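Local structure of negative regulator of ofd1 (3QTM) at residues Ser20-Leu25 against Lys67-Ala72; Glu27-Lys32 against Asp39-Leu44. The protein is required for correct translation termination and directly inhibits ofd1, probably thereby stabilising the N-terminal transcription factor domain of sre1 for hypoxic gene expression. All coordinates share one frame; numbering follows the deposited sequence.

Interaction 1: residues Ser20-Leu25 against Lys67-Ala72; sequences SQLWGL and KDFHAA
The backbone oxygen of Asp-68 is gripped twice: Trp-23 NE1 donates to Asp-68 O at 3.0 Å across the contact, and Ala-72 N donates to the same oxygen within its own helix. The two donors come from opposite faces of the carbonyl plane. The indole bond is bent, 140° at the hydrogen, with the oxygen tilted somewhat from the ring plane. The bond gives the nitrogen of a buried indole a partner in the first turn of helix 67-82. The indole also lies against the next turn: Ala-72 CB sits over one face, 3.6 Å from the centroid of the five-membered ring, a CH-pi contact, while Ala-71 CB touches the benzo edge at CZ2 (3.8 Å). Beside it, Leu-22 turns CG anti to its backbone N (chi1 -169°), and its CD2 meets Phe-69 CD1 at 3.7 Å and Ala-72 CB at 4.0 Å. The short axes run nearly parallel, 22° apart and 9.6 Å at closest approach, consistent with the stacked helices of a tetratricopeptide-type fold. Helix 38-58 packs on Leu-22 and Phe-69 through Thr-48, Glu-51 and Leu-56, while Arg-120 of helix 119-142 makes a cation-pi contact with Trp-23.

Interaction 2: residues Glu27-Lys32 against Asp39-Leu44; sequences EMSREK and DASVSL
Residues Glu-27 to Lys-32 and Asp-39 to Leu-44 form the close end of an antiparallel helical hairpin, consistent with the tetratricopeptide-type fold of this family, beside the short connection between helices 15-34 and 38-58. The local axes run at 170° and approach to 7.9 Å, a close spacing that goes with small residues where the helices meet: Ser-29 and Ser-41 bring their CA atoms within 4.3 Å. Leu-44 is the main apolar piece. Its CB presses on Ser-29 CB at 3.5 Å, and its CD1 fits between CB of Met-28 (selenomethionine here), the backbone of Ser-29 and Lys-32 CG, which it meets at 3.7 Å; the leucine and lysine side chains cross at about a right angle. Lys-32 lays its aliphatic part over the second helix, CD lying 3.8 Å from Ala-40 CB, before its end leads away at the partly exposed margin. Toward the interior the contact turns polar. Ser-41 has OG anti to its backbone N (chi1 -171°), where it donates a 2.7 Å bond to Ser-29 O from above the carbonyl plane. Ser-29 OG is hydrogen-bonded to Tyr-26 O, a backbone oxygen one turn earlier. Arg-30 carries salt bridges to Glu-82 and Asp-183, tying this side of the hairpin to its neighbours. One water completes the polar patch, donating to both Ser-29 OG and Ser-41 OG and accepting from Arg-30 NH1, each at 2.9 Å.

How the interactions relate
Both interactions draw on helix 15-34, two turns apart, and their centres lie about 14 Å from each other. Interaction 2 is nested within the chain loop that interaction 1 closes: it pairs the helix antiparallel with its immediate successor, whereas interaction 1 brings it nearly parallel to the helix after that. Interaction 1 is the buried one, resting on aromatic and aliphatic groups with one indole bond; interaction 2 is partly buried, more closely spaced, and divides between a leucine-lysine margin and a pair of serines bridged by water. The two touch directly, Leu-25 O packing at 3.9 Å from Leu-44 CB, and Leu-25 also rests on Thr-48 of helix 38-58, so the two contacts are joined through helices 15-34 and 38-58.

Interaction 1: residues Ser20-Leu25 against Lys67-Ala72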
loop_
_atom_site.group_PDB
_atom_site.type_symbol
_atom_site.label_atom_id
_atom_site.label_comp_id
_atom_site.label_asym_id
_atom_site.label_seq_id
_atom_site.Cartn_x
_atom_site.Cartn_y
_atom_site.Cartn_z
ATOM N N SER A 20 24.082 -9.170 2.423
ATOM C CA SER A 20 23.504 -9.307 1.108
ATOM C C SER A 20 22.846 -10.691 0.951
ATOM O O SER A 20 21.793 -10.819 0.326
ATOM C CB SER A 20 24.577 -9.094 0.046
ATOM O OG SER A 20 24.035 -9.295 -1.235
ATOM N N GLN A 21 23.458 -11.726 1.520
ATOM C CA GLN A 21 22.857 -13.055 1.432
ATOM C C GLN A 21 21.604 -13.130 2.313
ATOM O O GLN A 21 20.629 -13.809 1.987
ATOM C CB GLN A 21 23.867 -14.147 1.797
ATOM C CG GLN A 21 25.000 -14.314 0.767
ATOM C CD GLN A 21 24.489 -14.406 -0.682
ATOM O OE1 GLN A 21 23.522 -15.117 -0.979
ATOM N NE2 GLN A 21 25.144 -13.680 -1.584
ATOM N N LEU A 22 21.627 -12.387 3.414
ATOM C CA LEU A 22 20.486 -12.318 4.306
ATOM C C LEU A 22 19.269 -11.762 3.562
ATOM O O LEU A 22 18.168 -12.334 3.628
ATOM C CB LEU A 22 20.841 -11.473 5.534
ATOM C CG LEU A 22 19.904 -11.454 6.734
ATOM C CD1 LEU A 22 19.823 -12.845 7.374
ATOM C CD2 LEU A 22 20.394 -10.392 7.730
ATOM N N TRP A 23 19.475 -10.670 2.828
ATOM C CA TRP A 23 18.413 -10.094 2.010
ATOM C C TRP A 23 17.939 -11.069 0.942
ATOM O O TRP A 23 16.749 -11.118 0.617
ATOM C CB TRP A 23 18.856 -8.771 1.372
ATOM C CG TRP A 23 18.556 -7.606 2.253
ATOM C CD1 TRP A 23 19.429 -6.942 3.065
ATOM C CD2 TRP A 23 17.267 -7.000 2.463
ATOM N NE1 TRP A 23 18.769 -5.945 3.752
ATOM C CE2 TRP A 23 17.444 -5.957 3.399
ATOM C CE3 TRP A 23 15.988 -7.226 1.935
ATOM C CZ2 TRP A 23 16.391 -5.144 3.820
ATOM C CZ3 TRP A 23 14.941 -6.415 2.354
ATOM C CH2 TRP A 23 15.151 -5.386 3.292
ATOM N N GLY A 24 18.879 -11.841 0.402
ATOM C CA GLY A 24 18.575 -12.807 -0.637
ATOM C C GLY A 24 17.576 -13.859 -0.173
ATOM O O GLY A 24 16.655 -14.198 -0.903
ATOM N N LEU A 25 17.769 -14.360 1.044
ATOM C CA LEU A 25 16.844 -15.309 1.668
ATOM C C LEU A 25 15.453 -14.714 1.832
ATOM O O LEU A 25 14.449 -15.365 1.508
ATOM C CB LEU A 25 17.366 -15.754 3.032
ATOM C CG LEU A 25 18.578 -16.692 3.012
ATOM C CD1 LEU A 25 19.137 -16.898 4.422
ATOM C CD2 LEU A 25 18.211 -18.045 2.355
ATOM N N LYS A 67 22.280 -0.441 9.113
ATOM C CA LYS A 67 20.833 -0.343 9.120
ATOM C C LYS A 67 20.187 -1.440 8.259
ATOM O O LYS A 67 19.131 -1.955 8.619
ATOM C CB LYS A 67 20.397 1.029 8.632
ATOM C CG LYS A 67 20.816 2.194 9.541
ATOM C CD LYS A 67 20.035 3.456 9.177
ATOM C CE LYS A 67 20.404 4.632 10.074
ATOM N NZ LYS A 67 21.811 5.035 9.850
ATOM N N ASP A 68 20.814 -1.777 7.130
ATOM C CA ASP A 68 20.285 -2.805 6.226
ATOM C C ASP A 68 20.204 -4.178 6.876
ATOM O O ASP A 68 19.353 -4.977 6.518
ATOM C CB ASP A 68 21.128 -2.914 4.947
ATOM C CG ASP A 68 20.859 -1.784 3.971
ATOM O OD1 ASP A 68 19.908 -1.000 4.212
ATOM O OD2 ASP A 68 21.596 -1.686 2.961
ATOM N N PHE A 69 21.105 -4.467 7.810
ATOM C CA PHE A 69 20.997 -5.710 8.568
ATOM C C PHE A 69 19.709 -5.729 9.400
ATOM O O PHE A 69 18.939 -6.695 9.356
ATOM C CB PHE A 69 22.209 -5.942 9.475
ATOM C CG PHE A 69 21.970 -7.018 10.531
ATOM C CD1 PHE A 69 22.138 -8.355 10.230
ATOM C CD2 PHE A 69 21.559 -6.681 11.807
ATOM C CE1 PHE A 69 21.901 -9.339 11.180
ATOM C CE2 PHE A 69 21.322 -7.664 12.772
ATOM C CZ PHE A 69 21.485 -8.991 12.455
ATOM N N HIS A 70 19.467 -4.666 10.159
ATOM C CA HIS A 70 18.281 -4.646 11.023
ATOM C C HIS A 70 16.994 -4.580 10.192
ATOM O O HIS A 70 15.958 -5.096 10.612
ATOM C CB HIS A 70 18.330 -3.483 12.018
ATOM C CG HIS A 70 19.565 -3.465 12.859
ATOM N ND1 HIS A 70 19.701 -4.232 13.996
ATOM C CD2 HIS A 70 20.724 -2.774 12.727
ATOM C CE1 HIS A 70 20.895 -4.024 14.521
ATOM N NE2 HIS A 70 21.530 -3.138 13.776
ATOM N N ALA A 71 17.070 -3.945 9.017
ATOM C CA ALA A 71 15.936 -3.874 8.104
ATOM C C ALA A 71 15.534 -5.261 7.614
ATOM O O ALA A 71 14.355 -5.574 7.574
ATOM C CB ALA A 71 16.248 -2.963 6.927
ATOM N N ALA A 72 16.514 -6.086 7.225
ATOM C CA ALA A 72 16.215 -7.433 6.744
ATOM C C ALA A 72 15.647 -8.293 7.866
ATOM O O ALA A 72 14.718 -9.065 7.667
ATOM C CB ALA A 72 17.454 -8.090 6.169
#

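Interaction 2: residues Glu27-Lys32 against Asp39-Leu44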
loop_
_atom_site.group_PDB
_atom_site.type_symbol
_atom_site.label_atom_id
_atom_site.label_comp_id
_atom_site.label_asym_id
_atom_site.label_seq_id
_atom_site.Cartn_x
_atom_site.Cartn_y
_atom_site.Cartn_z
ATOM N N GLU A 27 14.187 -12.205 0.119
ATOM C CA GLU A 27 13.645 -11.923 -1.207
ATOM C C GLU A 27 13.044 -13.181 -1.817
ATOM O O GLU A 27 11.956 -13.156 -2.383
ATOM C CB GLU A 27 14.730 -11.337 -2.114
ATOM C CG GLU A 27 15.078 -9.876 -1.762
ATOM C CD GLU A 27 16.490 -9.472 -2.180
ATOM O OE1 GLU A 27 17.179 -10.294 -2.814
ATOM O OE2 GLU A 27 16.908 -8.331 -1.879
HETATM N N MSE A 28 13.763 -14.280 -1.679
HETATM C CA MSE A 28 13.274 -15.573 -2.114
HETATM C C MSE A 28 11.978 -15.958 -1.416
HETATM O O MSE A 28 11.086 -16.538 -2.033
HETATM C CB MSE A 28 14.322 -16.638 -1.823
HETATM C CG MSE A 28 15.219 -16.947 -2.977
HETATM SE SE MSE A 28 16.066 -18.682 -2.653
HETATM C CE MSE A 28 17.588 -18.022 -1.637
ATOM N N SER A 29 11.882 -15.672 -0.119
ATOM C CA SER A 29 10.643 -15.959 0.606
ATOM C C SER A 29 9.475 -15.207 -0.041
ATOM O O SER A 29 8.364 -15.717 -0.100
ATOM C CB SER A 29 10.766 -15.619 2.094
ATOM O OG SER A 29 10.453 -14.259 2.326
ATOM N N ARG A 30 9.735 -14.006 -0.550
ATOM C CA ARG A 30 8.681 -13.226 -1.197
ATOM C C ARG A 30 8.315 -13.788 -2.581
ATOM O O ARG A 30 7.158 -13.715 -2.989
ATOM C CB ARG A 30 9.046 -11.732 -1.290
ATOM C CG ARG A 30 9.480 -11.089 0.043
ATOM C CD ARG A 30 8.497 -11.388 1.180
ATOM N NE ARG A 30 7.262 -10.604 1.068
ATOM C CZ ARG A 30 6.234 -10.703 1.912
ATOM N NH1 ARG A 30 6.277 -11.564 2.939
ATOM N NH2 ARG A 30 5.162 -9.940 1.735
ATOM N N GLU A 31 9.295 -14.344 -3.299
ATOM C CA GLU A 31 9.025 -15.007 -4.582
ATOM C C GLU A 31 8.168 -16.254 -4.378
ATOM O O GLU A 31 7.243 -16.519 -5.149
ATOM C CB GLU A 31 10.336 -15.400 -5.278
ATOM C CG GLU A 31 11.206 -14.220 -5.680
ATOM C CD GLU A 31 12.632 -14.631 -6.037
ATOM O OE1 GLU A 31 12.910 -15.855 -6.120
ATOM O OE2 GLU A 31 13.476 -13.724 -6.226
ATOM N N LYS A 32 8.496 -17.023 -3.345
ATOM C CA LYS A 32 7.708 -18.196 -2.980
ATOM C C LYS A 32 6.274 -17.819 -2.600
ATOM O O LYS A 32 5.314 -18.493 -2.993
ATOM C CB LYS A 32 8.365 -18.952 -1.829
ATOM C CG LYS A 32 9.651 -19.674 -2.219
ATOM C CD LYS A 32 9.374 -20.774 -3.228
ATOM C CE LYS A 32 10.662 -21.263 -3.867
ATOM N NZ LYS A 32 10.431 -22.451 -4.721
ATOM N N ASP A 39 4.342 -22.545 2.551
ATOM C CA ASP A 39 5.198 -23.302 3.450
ATOM C C ASP A 39 6.670 -23.094 3.133
ATOM O O ASP A 39 7.491 -23.002 4.042
ATOM C CB ASP A 39 4.836 -24.785 3.473
ATOM C CG ASP A 39 3.985 -25.139 4.673
ATOM O OD1 ASP A 39 2.843 -25.607 4.465
ATOM O OD2 ASP A 39 4.454 -24.920 5.825
ATOM N N ALA A 40 6.999 -23.016 1.848
ATOM C CA ALA A 40 8.362 -22.692 1.440
ATOM C C ALA A 40 8.735 -21.293 1.933
ATOM O O ALA A 40 9.828 -21.090 2.452
ATOM C CB ALA A 40 8.500 -22.762 -0.065
ATOM N N SER A 41 7.822 -20.338 1.760
ATOM C CA SER A 41 8.072 -18.963 2.186
ATOM C C SER A 41 8.391 -18.939 3.673
ATOM O O SER A 41 9.345 -18.287 4.105
ATOM C CB SER A 41 6.874 -18.052 1.862
ATOM O OG SER A 41 7.188 -16.673 2.088
ATOM N N VAL A 42 7.611 -19.691 4.445
ATOM C CA VAL A 42 7.766 -19.735 5.886
ATOM C C VAL A 42 9.141 -20.287 6.263
ATOM O O VAL A 42 9.811 -19.746 7.135
ATOM C CB VAL A 42 6.647 -20.561 6.549
ATOM C CG1 VAL A 42 7.039 -20.958 7.969
ATOM C CG2 VAL A 42 5.327 -19.786 6.534
ATOM N N SER A 43 9.557 -21.362 5.603
ATOM C CA SER A 43 10.913 -21.904 5.788
ATOM C C SER A 43 11.980 -20.849 5.532
ATOM O O SER A 43 12.916 -20.691 6.316
ATOM C CB SER A 43 11.160 -23.093 4.854
ATOM O OG SER A 43 10.285 -24.168 5.152
ATOM N N LEU A 44 11.844 -20.123 4.429
ATOM C CA LEU A 44 12.835 -19.096 4.098
ATOM C C LEU A 44 12.870 -17.947 5.113
ATOM O O LEU A 44 13.936 -17.401 5.404
ATOM C CB LEU A 44 12.609 -18.560 2.683
ATOM C CG LEU A 44 12.856 -19.624 1.600
ATOM C CD1 LEU A 44 12.334 -19.216 0.219
ATOM C CD2 LEU A 44 14.336 -19.952 1.528
HETATM O O HOH W 1 7.734 -14.091 3.199
#